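Local atomic coordinates of chorismate synthase (Aquifex aeolicus, PDB entry 1Q1L), a protein that probably catalyses the elimination of phosphate from 5-enolpyruvylshikimate-3-phosphate to give chorismate, the branch-point precursor of aromatic amino acids, with reduced FMN as cofactor. Residues G164-S169 against R203-E208; F231-L236 against V362-L367; G268-L273 against V318-M323; H300-G305 against N313-V318. All blocks are in the same frame, centred on the assembly; numbering follows the deposited sequence.

Interaction 1 comes first along the chain: from strand 162-170 the chain passes through helix 187-197, and the loop at 203-208 folds back onto the strand, closing its loop before any other contact opens. Strand 229-236 then opens interaction 2, completed only when helix 356-379 returns to cover it. Within that span lies interaction 3, which pairs strands 266-271 and 317-323, and within interaction 3 in turn lies interaction 4, which ties the turn at 302-305 to the approach to strand 317-323. The two inner contacts share Val318. Together the four contacts bind loops, a covering helix and neighbouring strands to one antiparallel sheet. Interactions 3 and 4, and Met366 of interaction 2, also touch a second subunit.

Interaction 1 (G164-S169 against R203-E208); sequences GSFVVS and RIPFPE
The guanidinium of Arg203 turns an edge toward Ser165, whose CA lies in the guanidinium plane, while the ring of Phe166 is met obliquely by CG of Pro205, 3.5 Å from Phe166 CD1. The Phe166 and Pro205 side chains cross at about a right angle. Arg203 NH1 gives a weak hydrogen bond to Ser165 O (3.2 Å), but its stronger partner is Glu198, with which it forms a salt bridge; Ser165 OG is bonded to Glu364. The straight bond of the contact is between backbones: Val167 N donates to Arg203 O at 2.8 Å, with 171° at the hydrogen. Val167 CG2, anti to the carbonyl carbon, lies 4.1 Å from Arg203 CB, and Val167 CB rests 4.0 Å from Ile204 CG2. Pro205 CD comes within 3.1 Å of Val167 O. Gly164 and Phe166 bond to strand 229-236, so the loop takes part of the other edge of strand 162-170. The contact is thus a loop bonded along the edge of a sheet strand through Val167 N and Arg203 O, beside the classic beta bulge at Val168 and Ser169, where the strand pairs with 229-236.

Interaction 2 (F231-L236 against V362-L367); sequences FEVFAL and VGEAML
Val233 and Leu367 mark the place where helix 356-379 packs on the antiparallel sheet, a helix-on-sheet layer of the beta-alpha-beta sandwich of chorismate synthase. The short helix and strand segments run in roughly the same direction, at 35° to each other, with their axes 8.4 Å apart. Phe231, Val233 and Ala235 all direct their CB toward the helix, whereas Phe234 between them turns to the other face of the sheet, against Leu190 and His194.

The apolar contacts centre on Val233 CG1, which is anti to its backbone N (chi1 -172°) and lies 3.8 Å from Glu364 CA. Leu367, its CG likewise anti to N (chi1 180°), slides past Val233 in the opposite direction. Close approach to the backbone is a second kind of contact: Gly363, with no side chain, lets its CA come to 4.2 Å from Phe231 CE2 and its O to 3.8 Å from Val233 CG1.

Glu364 offers this contact its CA and aliphatic CG, while its carboxylate, besides the bond to Ser165, forms salt bridges with Lys153 and Arg46. Met366, on the same helix, packs on Trp248 of a second subunit. One methyl, Leu367 CD2, spans two strand residues, lying 3.7 Å from Val233 CG1 and 3.8 Å from Ala235 CB.

Interaction 3 (G268-L273 against V318-M323); sequences GVEIGL and VVRVAM
Glu270 and Arg320 both place CG anti to their carbonyl carbons (chi1 -64° in Glu270); the two side chains leave the same face of the sheet and lie side by side. Glu270 continues extended, and a bend at chi3 (66°) turns NE of Arg320 back. Arg320 NH1 meets Glu270 OE2 nearly in line with the C-O bond in a 2.8 Å salt bridge; OE2 lies in the guanidinium plane, although the two planes are turned 70° apart. Beneath them the same residues form a hydrogen-bonded antiparallel pair, Arg320 N to Glu270 O at 2.7 Å and Glu270 N to Arg320 O at 2.8 Å. Ala322 N donates to Gly268 O from above the carbonyl plane, and Gly272 N closes the far end on Val318 O at 2.8 Å. On the opposite face Val319 touches two neighbours, one with each methyl: its CG1 lies 3.7 Å from Val269 CG2, its CG2 4.0 Å from Ile271 CD1. Strand 266-271 pairs on with an antiparallel strand of a second subunit, carrying the sheet across the interface. Glu270 OE1 accepts from Phe275 N. The guanidinium probably stays charged, bridging from strand 317-323 to both neighbours: Glu270 on 266-271 and, through a salt bridge from NE, Glu232 on 229-236.

Interaction 4 (H300-G305 against N313-V318); sequences HSNNLG and NGMPIV
A type I beta turn from Asn302 to Gly305 is fastened to the approach of strand 317-323 in the central antiparallel sheet. Its own closing bond, Gly305 N to Asn302 O, is 3.3 Å long. The turn is held by Asp287, whose carboxylate accepts from the N atoms of Asn303 and Leu304 and is bonded to Ser301 OG.

Asn302 carries the contact across. Its CG, anti to the backbone N (chi1 -166°), heads for 313-318, and ND2 donates to Pro316 O at 2.7 Å, the acceptor lying close to the amide plane. On the other branch, OD1 is joined to Asn313 by a water, which stands 2.6 Å from Asn302 OD1 and 2.8 Å from Asn313 OD1. Phe184 O is a second acceptor for ND2, and Gly306 N a further donor to OD1. Both ends of this buried amide are therefore held, which fixes its rotation.

Met315 (selenomethionine) slides past Asn302 in the opposite direction, CB 3.5 Å from Asn302 OD1, and curls back so that its CE lies 3.9 Å from Ser301 O. Leu304 links the turn to a second subunit, its O accepting from Lys267 NZ there. At the start of strand 317-323, Gly305 O accepts Val318 N at 3.0 Å, the donor standing 55° out of the carbonyl plane, and also meets Ile317 CA in a CA-H...O contact of 3.3 Å.

Interaction 1 (G164-S169 against R203-E208)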
loop_
_atom_site.group_PDB
_atom_site.type_symbol
_atom_site.label_atom_id
_atom_site.label_comp_id
_atom_site.label_asym_id
_atom_site.label_seq_id
_atom_site.Cartn_x
_atom_site.Cartn_y
_atom_site.Cartn_z
ATOM N N GLY A 164 20.946 14.353 -12.577
ATOM C CA GLY A 164 21.765 15.486 -12.202
ATOM C C GLY A 164 20.882 16.682 -11.978
ATOM O O GLY A 164 19.665 16.585 -12.147
ATOM N N SER A 165 21.488 17.811 -11.616
ATOM C CA SER A 165 20.732 19.026 -11.365
ATOM C C SER A 165 21.645 20.244 -11.278
ATOM O O SER A 165 22.867 20.141 -11.384
ATOM C CB SER A 165 19.953 18.898 -10.055
ATOM O OG SER A 165 20.839 18.829 -8.951
ATOM N N PHE A 166 21.033 21.402 -11.079
ATOM C CA PHE A 166 21.777 22.651 -10.958
ATOM C C PHE A 166 20.822 23.761 -10.573
ATOM O O PHE A 166 19.643 23.719 -10.920
ATOM C CB PHE A 166 22.493 22.979 -12.277
ATOM C CG PHE A 166 21.621 22.852 -13.489
ATOM C CD1 PHE A 166 20.719 23.854 -13.825
ATOM C CD2 PHE A 166 21.675 21.708 -14.276
ATOM C CE1 PHE A 166 19.879 23.712 -14.928
ATOM C CE2 PHE A 166 20.839 21.556 -15.378
ATOM C CZ PHE A 166 19.943 22.559 -15.703
ATOM N N VAL A 167 21.331 24.749 -9.846
ATOM C CA VAL A 167 20.519 25.875 -9.405
ATOM C C VAL A 167 20.340 26.879 -10.542
ATOM O O VAL A 167 21.276 27.147 -11.291
ATOM C CB VAL A 167 21.182 26.576 -8.200
ATOM C CG1 VAL A 167 20.348 27.768 -7.761
ATOM C CG2 VAL A 167 21.344 25.587 -7.056
ATOM N N VAL A 168 19.137 27.432 -10.669
ATOM C CA VAL A 168 18.865 28.399 -11.725
ATOM C C VAL A 168 18.527 29.786 -11.183
ATOM O O VAL A 168 18.461 30.758 -11.940
ATOM C CB VAL A 168 17.716 27.924 -12.636
ATOM C CG1 VAL A 168 18.083 26.599 -13.279
ATOM C CG2 VAL A 168 16.439 27.794 -11.837
ATOM N N SER A 169 18.314 29.875 -9.874
ATOM C CA SER A 169 17.997 31.153 -9.248
ATOM C C SER A 169 18.089 31.077 -7.731
ATOM O O SER A 169 17.734 30.066 -7.124
ATOM C CB SER A 169 16.590 31.611 -9.646
ATOM O OG SER A 169 15.596 30.776 -9.075
ATOM N N ARG A 203 26.335 25.572 -6.695
ATOM C CA ARG A 203 25.824 24.623 -7.678
ATOM C C ARG A 203 25.117 25.297 -8.854
ATOM O O ARG A 203 24.126 24.772 -9.381
ATOM C CB ARG A 203 24.881 23.610 -7.013
ATOM C CG ARG A 203 25.548 22.644 -6.017
ATOM C CD ARG A 203 25.478 21.208 -6.532
ATOM N NE ARG A 203 24.139 20.946 -7.034
ATOM C CZ ARG A 203 23.858 20.304 -8.158
ATOM N NH1 ARG A 203 24.821 19.822 -8.933
ATOM N NH2 ARG A 203 22.597 20.180 -8.529
ATOM N N ILE A 204 25.613 26.465 -9.257
ATOM C CA ILE A 204 25.052 27.158 -10.411
ATOM C C ILE A 204 25.865 26.700 -11.624
ATOM O O ILE A 204 27.061 26.441 -11.516
ATOM C CB ILE A 204 25.125 28.701 -10.266
ATOM C CG1 ILE A 204 26.530 29.127 -9.845
ATOM C CG2 ILE A 204 24.085 29.177 -9.263
ATOM C CD1 ILE A 204 26.697 30.637 -9.737
ATOM N N PRO A 205 25.217 26.576 -12.791
ATOM C CA PRO A 205 25.840 26.140 -14.044
ATOM C C PRO A 205 27.030 26.967 -14.550
ATOM O O PRO A 205 27.730 26.538 -15.461
ATOM C CB PRO A 205 24.674 26.172 -15.032
ATOM C CG PRO A 205 23.486 25.986 -14.177
ATOM C CD PRO A 205 23.788 26.849 -13.000
ATOM N N PHE A 206 27.251 28.146 -13.978
ATOM C CA PHE A 206 28.361 28.996 -14.409
ATOM C C PHE A 206 29.157 29.488 -13.206
ATOM O O PHE A 206 28.921 30.584 -12.700
ATOM C CB PHE A 206 27.831 30.186 -15.215
ATOM C CG PHE A 206 26.998 29.786 -16.403
ATOM C CD1 PHE A 206 25.670 29.406 -16.243
ATOM C CD2 PHE A 206 27.554 29.747 -17.676
ATOM C CE1 PHE A 206 24.909 28.991 -17.331
ATOM C CE2 PHE A 206 26.800 29.332 -18.773
ATOM C CZ PHE A 206 25.475 28.953 -18.599
ATOM N N PRO A 207 30.124 28.680 -12.739
ATOM C CA PRO A 207 30.962 29.020 -11.587
ATOM C C PRO A 207 31.547 30.431 -11.597
ATOM O O PRO A 207 31.698 31.047 -10.540
ATOM C CB PRO A 207 32.038 27.936 -11.614
ATOM C CG PRO A 207 31.302 26.761 -12.169
ATOM C CD PRO A 207 30.540 27.390 -13.315
ATOM N N GLU A 208 31.882 30.948 -12.776
ATOM C CA GLU A 208 32.440 32.296 -12.848
ATOM C C GLU A 208 31.507 33.273 -12.142
ATOM O O GLU A 208 31.957 34.240 -11.528
ATOM C CB GLU A 208 32.630 32.741 -14.301
ATOM C CG GLU A 208 31.339 32.909 -15.078
ATOM C CD GLU A 208 31.028 31.715 -15.953
ATOM O OE1 GLU A 208 31.037 30.575 -15.436
ATOM O OE2 GLU A 208 30.772 31.920 -17.159
#

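Interaction 2 (F231-L236 against V362-L367)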
loop_
_atom_site.group_PDB
_atom_site.type_symbol
_atom_site.label_atom_id
_atom_site.label_comp_id
_atom_site.label_asym_id
_atom_site.label_seq_id
_atom_site.Cartn_x
_atom_site.Cartn_y
_atom_site.Cartn_z
ATOM N N PHE A 231 15.686 25.226 -8.648
ATOM C CA PHE A 231 16.654 24.370 -9.314
ATOM C C PHE A 231 15.946 23.432 -10.274
ATOM O O PHE A 231 14.731 23.253 -10.204
ATOM C CB PHE A 231 17.486 23.565 -8.313
ATOM C CG PHE A 231 16.673 22.706 -7.398
ATOM C CD1 PHE A 231 16.189 23.213 -6.198
ATOM C CD2 PHE A 231 16.399 21.383 -7.727
ATOM C CE1 PHE A 231 15.443 22.408 -5.334
ATOM C CE2 PHE A 231 15.652 20.574 -6.865
ATOM C CZ PHE A 231 15.177 21.088 -5.671
ATOM N N GLU A 232 16.708 22.858 -11.195
ATOM C CA GLU A 232 16.145 21.935 -12.157
ATOM C C GLU A 232 16.855 20.603 -11.979
ATOM O O GLU A 232 18.076 20.551 -11.806
ATOM C CB GLU A 232 16.320 22.477 -13.586
ATOM C CG GLU A 232 15.805 23.915 -13.732
ATOM C CD GLU A 232 15.878 24.468 -15.147
ATOM O OE1 GLU A 232 16.822 24.119 -15.887
ATOM O OE2 GLU A 232 14.991 25.275 -15.508
ATOM N N VAL A 233 16.077 19.531 -11.980
ATOM C CA VAL A 233 16.624 18.193 -11.824
ATOM C C VAL A 233 16.290 17.454 -13.097
ATOM O O VAL A 233 15.191 17.596 -13.623
ATOM C CB VAL A 233 15.960 17.441 -10.642
ATOM C CG1 VAL A 233 16.699 16.130 -10.377
ATOM C CG2 VAL A 233 15.957 18.310 -9.417
ATOM N N PHE A 234 17.228 16.665 -13.599
ATOM C CA PHE A 234 16.978 15.928 -14.822
ATOM C C PHE A 234 17.480 14.502 -14.712
ATOM O O PHE A 234 18.302 14.178 -13.849
ATOM C CB PHE A 234 17.672 16.617 -16.003
ATOM C CG PHE A 234 19.173 16.574 -15.928
ATOM C CD1 PHE A 234 19.872 15.467 -16.389
ATOM C CD2 PHE A 234 19.885 17.619 -15.349
ATOM C CE1 PHE A 234 21.262 15.401 -16.272
ATOM C CE2 PHE A 234 21.263 17.560 -15.229
ATOM C CZ PHE A 234 21.955 16.448 -15.693
ATOM N N ALA A 235 16.968 13.655 -15.597
ATOM C CA ALA A 235 17.370 12.259 -15.680
ATOM C C ALA A 235 17.511 11.988 -17.168
ATOM O O ALA A 235 16.605 12.299 -17.946
ATOM C CB ALA A 235 16.306 11.351 -15.071
ATOM N N LEU A 236 18.648 11.421 -17.563
ATOM C CA LEU A 236 18.916 11.127 -18.964
ATOM C C LEU A 236 18.847 9.639 -19.285
ATOM O O LEU A 236 19.128 8.793 -18.436
ATOM C CB LEU A 236 20.302 11.650 -19.355
ATOM C CG LEU A 236 20.582 13.133 -19.097
ATOM C CD1 LEU A 236 21.985 13.487 -19.548
ATOM C CD2 LEU A 236 19.554 13.973 -19.835
ATOM N N VAL A 362 19.032 16.905 -2.901
ATOM C CA VAL A 362 17.977 16.052 -2.366
ATOM C C VAL A 362 16.993 15.798 -3.510
ATOM O O VAL A 362 16.385 14.728 -3.608
ATOM C CB VAL A 362 17.242 16.745 -1.197
ATOM C CG1 VAL A 362 16.085 15.875 -0.710
ATOM C CG2 VAL A 362 18.226 17.016 -0.055
ATOM N N GLY A 363 16.855 16.791 -4.388
ATOM C CA GLY A 363 15.951 16.644 -5.518
ATOM C C GLY A 363 16.401 15.513 -6.421
ATOM O O GLY A 363 15.574 14.777 -6.969
ATOM N N GLU A 364 17.712 15.372 -6.582
ATOM C CA GLU A 364 18.270 14.320 -7.416
ATOM C C GLU A 364 17.946 12.973 -6.779
ATOM O O GLU A 364 17.584 12.020 -7.460
ATOM C CB GLU A 364 19.787 14.467 -7.522
ATOM C CG GLU A 364 20.279 15.686 -8.273
ATOM C CD GLU A 364 21.795 15.816 -8.208
ATOM O OE1 GLU A 364 22.465 14.798 -7.907
ATOM O OE2 GLU A 364 22.310 16.928 -8.463
ATOM N N ALA A 365 18.093 12.907 -5.462
ATOM C CA ALA A 365 17.811 11.684 -4.718
ATOM C C ALA A 365 16.353 11.253 -4.884
ATOM O O ALA A 365 16.070 10.082 -5.117
ATOM C CB ALA A 365 18.127 11.901 -3.244
HETATM N N MSE A 366 15.431 12.202 -4.760
HETATM C CA MSE A 366 14.004 11.898 -4.889
HETATM C C MSE A 366 13.650 11.410 -6.293
HETATM O O MSE A 366 12.874 10.462 -6.458
HETATM C CB MSE A 366 13.164 13.126 -4.524
HETATM C CG MSE A 366 13.309 13.563 -3.069
HETATM SE SE MSE A 366 13.124 12.089 -1.798
HETATM C CE MSE A 366 11.320 11.561 -2.228
ATOM N N LEU A 367 14.222 12.051 -7.304
ATOM C CA LEU A 367 13.976 11.656 -8.679
ATOM C C LEU A 367 14.532 10.257 -8.951
ATOM O O LEU A 367 13.925 9.479 -9.676
ATOM C CB LEU A 367 14.609 12.651 -9.654
ATOM C CG LEU A 367 14.381 12.272 -11.123
ATOM C CD1 LEU A 367 12.872 12.201 -11.396
ATOM C CD2 LEU A 367 15.044 13.302 -12.047
#

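Interaction 3 (G268-L273 against V318-M323)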
loop_
_atom_site.group_PDB
_atom_site.type_symbol
_atom_site.label_atom_id
_atom_site.label_comp_id
_atom_site.label_asym_id
_atom_site.label_seq_id
_atom_site.Cartn_x
_atom_site.Cartn_y
_atom_site.Cartn_z
ATOM N N GLY A 268 6.770 24.561 -4.977
ATOM C CA GLY A 268 6.339 24.490 -6.359
ATOM C C GLY A 268 7.106 23.473 -7.167
ATOM O O GLY A 268 8.283 23.216 -6.909
ATOM N N VAL A 269 6.432 22.877 -8.140
ATOM C CA VAL A 269 7.074 21.897 -8.997
ATOM C C VAL A 269 6.477 21.930 -10.399
ATOM O O VAL A 269 5.258 21.975 -10.571
ATOM C CB VAL A 269 6.928 20.472 -8.420
ATOM C CG1 VAL A 269 5.473 20.177 -8.160
ATOM C CG2 VAL A 269 7.489 19.449 -9.406
ATOM N N GLU A 270 7.346 21.919 -11.400
ATOM C CA GLU A 270 6.906 21.925 -12.786
ATOM C C GLU A 270 7.603 20.806 -13.526
ATOM O O GLU A 270 8.763 20.509 -13.250
ATOM C CB GLU A 270 7.281 23.239 -13.480
ATOM C CG GLU A 270 6.620 24.482 -12.939
ATOM C CD GLU A 270 7.115 25.736 -13.646
ATOM O OE1 GLU A 270 6.317 26.358 -14.371
ATOM O OE2 GLU A 270 8.303 26.096 -13.485
ATOM N N ILE A 271 6.895 20.179 -14.456
ATOM C CA ILE A 271 7.501 19.144 -15.279
ATOM C C ILE A 271 7.724 19.851 -16.617
ATOM O O ILE A 271 6.769 20.254 -17.280
ATOM C CB ILE A 271 6.566 17.935 -15.498
ATOM C CG1 ILE A 271 6.208 17.286 -14.153
ATOM C CG2 ILE A 271 7.248 16.920 -16.417
ATOM C CD1 ILE A 271 7.384 16.687 -13.405
ATOM N N GLY A 272 8.977 20.021 -17.005
ATOM C CA GLY A 272 9.252 20.697 -18.255
ATOM C C GLY A 272 9.001 22.190 -18.130
ATOM O O GLY A 272 9.344 22.799 -17.119
ATOM N N LEU A 273 8.385 22.771 -19.156
ATOM C CA LEU A 273 8.096 24.204 -19.199
ATOM C C LEU A 273 7.202 24.664 -18.044
ATOM O O LEU A 273 7.383 25.758 -17.513
ATOM C CB LEU A 273 7.445 24.547 -20.544
ATOM C CG LEU A 273 7.848 25.856 -21.230
ATOM C CD1 LEU A 273 9.364 25.930 -21.384
ATOM C CD2 LEU A 273 7.165 25.929 -22.592
ATOM N N VAL A 318 12.714 16.320 -17.067
ATOM C CA VAL A 318 13.143 17.602 -16.527
ATOM C C VAL A 318 12.111 18.137 -15.570
ATOM O O VAL A 318 10.945 18.312 -15.927
ATOM C CB VAL A 318 13.377 18.627 -17.647
ATOM C CG1 VAL A 318 13.767 19.985 -17.047
ATOM C CG2 VAL A 318 14.462 18.126 -18.577
ATOM N N VAL A 319 12.559 18.412 -14.351
ATOM C CA VAL A 319 11.686 18.903 -13.300
ATOM C C VAL A 319 12.212 20.203 -12.710
ATOM O O VAL A 319 13.392 20.307 -12.390
ATOM C CB VAL A 319 11.581 17.854 -12.167
ATOM C CG1 VAL A 319 10.489 18.225 -11.211
ATOM C CG2 VAL A 319 11.355 16.478 -12.764
ATOM N N ARG A 320 11.328 21.181 -12.549
ATOM C CA ARG A 320 11.711 22.480 -11.990
ATOM C C ARG A 320 11.120 22.543 -10.584
ATOM O O ARG A 320 9.937 22.275 -10.389
ATOM C CB ARG A 320 11.168 23.609 -12.874
ATOM C CG ARG A 320 11.324 23.333 -14.370
ATOM C CD ARG A 320 11.171 24.603 -15.204
ATOM N NE ARG A 320 12.251 25.547 -14.944
ATOM C CZ ARG A 320 12.115 26.681 -14.264
ATOM N NH1 ARG A 320 10.935 27.032 -13.769
ATOM N NH2 ARG A 320 13.169 27.459 -14.063
ATOM N N VAL A 321 11.950 22.904 -9.611
ATOM C CA VAL A 321 11.535 22.920 -8.217
ATOM C C VAL A 321 11.790 24.242 -7.507
ATOM O O VAL A 321 12.892 24.790 -7.565
ATOM C CB VAL A 321 12.263 21.782 -7.460
ATOM C CG1 VAL A 321 11.699 21.620 -6.066
ATOM C CG2 VAL A 321 12.144 20.481 -8.257
ATOM N N ALA A 322 10.767 24.731 -6.809
ATOM C CA ALA A 322 10.856 26.003 -6.095
ATOM C C ALA A 322 10.935 25.829 -4.583
ATOM O O ALA A 322 10.077 25.181 -3.970
ATOM C CB ALA A 322 9.658 26.874 -6.459
HETATM N N MSE A 323 11.970 26.409 -3.984
HETATM C CA MSE A 323 12.164 26.334 -2.539
HETATM C C MSE A 323 11.953 27.711 -1.913
HETATM O O MSE A 323 12.600 28.679 -2.305
HETATM C CB MSE A 323 13.577 25.850 -2.217
HETATM C CG MSE A 323 13.813 25.652 -0.737
HETATM SE SE MSE A 323 15.672 25.467 -0.314
HETATM C CE MSE A 323 16.052 27.352 -0.037
#

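Interaction 4 (H300-G305 against N313-V318)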
loop_
_atom_site.group_PDB
_atom_site.type_symbol
_atom_site.label_atom_id
_atom_site.label_comp_id
_atom_site.label_asym_id
_atom_site.label_seq_id
_atom_site.Cartn_x
_atom_site.Cartn_y
_atom_site.Cartn_z
ATOM N N HIS A 300 11.652 16.558 -31.143
ATOM C CA HIS A 300 12.580 17.600 -31.581
ATOM C C HIS A 300 12.802 18.711 -30.558
ATOM O O HIS A 300 13.694 19.547 -30.716
ATOM C CB HIS A 300 12.114 18.181 -32.918
ATOM C CG HIS A 300 12.244 17.221 -34.059
ATOM N ND1 HIS A 300 13.465 16.758 -34.503
ATOM C CD2 HIS A 300 11.308 16.594 -34.811
ATOM C CE1 HIS A 300 13.276 15.885 -35.477
ATOM N NE2 HIS A 300 11.976 15.767 -35.682
ATOM N N SER A 301 11.978 18.718 -29.515
ATOM C CA SER A 301 12.097 19.681 -28.425
ATOM C C SER A 301 11.580 18.949 -27.186
ATOM O O SER A 301 11.042 17.847 -27.305
ATOM C CB SER A 301 11.269 20.937 -28.699
ATOM O OG SER A 301 9.913 20.614 -28.918
ATOM N N ASN A 302 11.733 19.546 -26.008
ATOM C CA ASN A 302 11.293 18.872 -24.793
ATOM C C ASN A 302 10.629 19.792 -23.775
ATOM O O ASN A 302 11.042 19.858 -22.616
ATOM C CB ASN A 302 12.489 18.144 -24.162
ATOM C CG ASN A 302 12.075 17.149 -23.091
ATOM O OD1 ASN A 302 10.982 16.586 -23.136
ATOM N ND2 ASN A 302 12.963 16.913 -22.134
ATOM N N ASN A 303 9.592 20.494 -24.218
ATOM C CA ASN A 303 8.858 21.400 -23.351
ATOM C C ASN A 303 8.010 20.616 -22.364
ATOM O O ASN A 303 7.580 21.157 -21.347
ATOM C CB ASN A 303 7.955 22.314 -24.179
ATOM C CG ASN A 303 8.737 23.170 -25.141
ATOM O OD1 ASN A 303 9.642 23.899 -24.740
ATOM N ND2 ASN A 303 8.397 23.083 -26.421
ATOM N N LEU A 304 7.780 19.341 -22.668
ATOM C CA LEU A 304 6.983 18.473 -21.801
ATOM C C LEU A 304 7.791 17.898 -20.640
ATOM O O LEU A 304 7.230 17.304 -19.721
ATOM C CB LEU A 304 6.386 17.324 -22.613
ATOM C CG LEU A 304 5.335 17.704 -23.654
ATOM C CD1 LEU A 304 4.923 16.475 -24.436
ATOM C CD2 LEU A 304 4.142 18.323 -22.956
ATOM N N GLY A 305 9.106 18.055 -20.692
ATOM C CA GLY A 305 9.945 17.549 -19.622
ATOM C C GLY A 305 10.051 16.033 -19.567
ATOM O O GLY A 305 10.160 15.461 -18.486
ATOM N N ASN A 313 8.646 9.821 -21.897
ATOM C CA ASN A 313 8.866 10.071 -23.331
ATOM C C ASN A 313 10.070 9.457 -24.021
ATOM O O ASN A 313 10.056 9.221 -25.227
ATOM C CB ASN A 313 8.990 11.587 -23.564
ATOM C CG ASN A 313 7.832 12.141 -24.313
ATOM O OD1 ASN A 313 7.751 13.343 -24.563
ATOM N ND2 ASN A 313 6.912 11.263 -24.686
ATOM N N GLY A 314 11.133 9.250 -23.268
ATOM C CA GLY A 314 12.343 8.750 -23.865
ATOM C C GLY A 314 13.210 9.988 -23.910
ATOM O O GLY A 314 14.425 9.893 -24.001
HETATM N N MSE A 315 12.576 11.160 -23.852
HETATM C CA MSE A 315 13.308 12.419 -23.840
HETATM C C MSE A 315 13.778 12.617 -22.400
HETATM O O MSE A 315 13.333 11.908 -21.492
HETATM C CB MSE A 315 12.406 13.589 -24.261
HETATM C CG MSE A 315 11.985 13.565 -25.735
HETATM SE SE MSE A 315 13.513 13.527 -26.948
HETATM C CE MSE A 315 13.999 15.399 -26.858
ATOM N N PRO A 316 14.685 13.574 -22.170
ATOM C CA PRO A 316 15.165 13.797 -20.805
ATOM C C PRO A 316 14.032 14.187 -19.868
ATOM O O PRO A 316 13.142 14.965 -20.243
ATOM C CB PRO A 316 16.168 14.941 -20.970
ATOM C CG PRO A 316 16.648 14.778 -22.379
ATOM C CD PRO A 316 15.380 14.456 -23.122
ATOM N N ILE A 317 14.048 13.634 -18.660
ATOM C CA ILE A 317 13.036 13.993 -17.671
ATOM C C ILE A 317 13.548 15.292 -17.069
ATOM O O ILE A 317 14.695 15.368 -16.623
ATOM C CB ILE A 317 12.925 12.952 -16.540
ATOM C CG1 ILE A 317 12.607 11.576 -17.122
ATOM C CG2 ILE A 317 11.867 13.396 -15.541
ATOM C CD1 ILE A 317 11.352 11.532 -17.968
ATOM N N VAL A 318 12.714 16.320 -17.067
ATOM C CA VAL A 318 13.143 17.602 -16.527
ATOM C C VAL A 318 12.111 18.137 -15.570
ATOM O O VAL A 318 10.945 18.312 -15.927
ATOM C CB VAL A 318 13.377 18.627 -17.647
ATOM C CG1 VAL A 318 13.767 19.985 -17.047
ATOM C CG2 VAL A 318 14.462 18.126 -18.577
HETATM O O HOH W 1 9.189 15.695 -24.839
#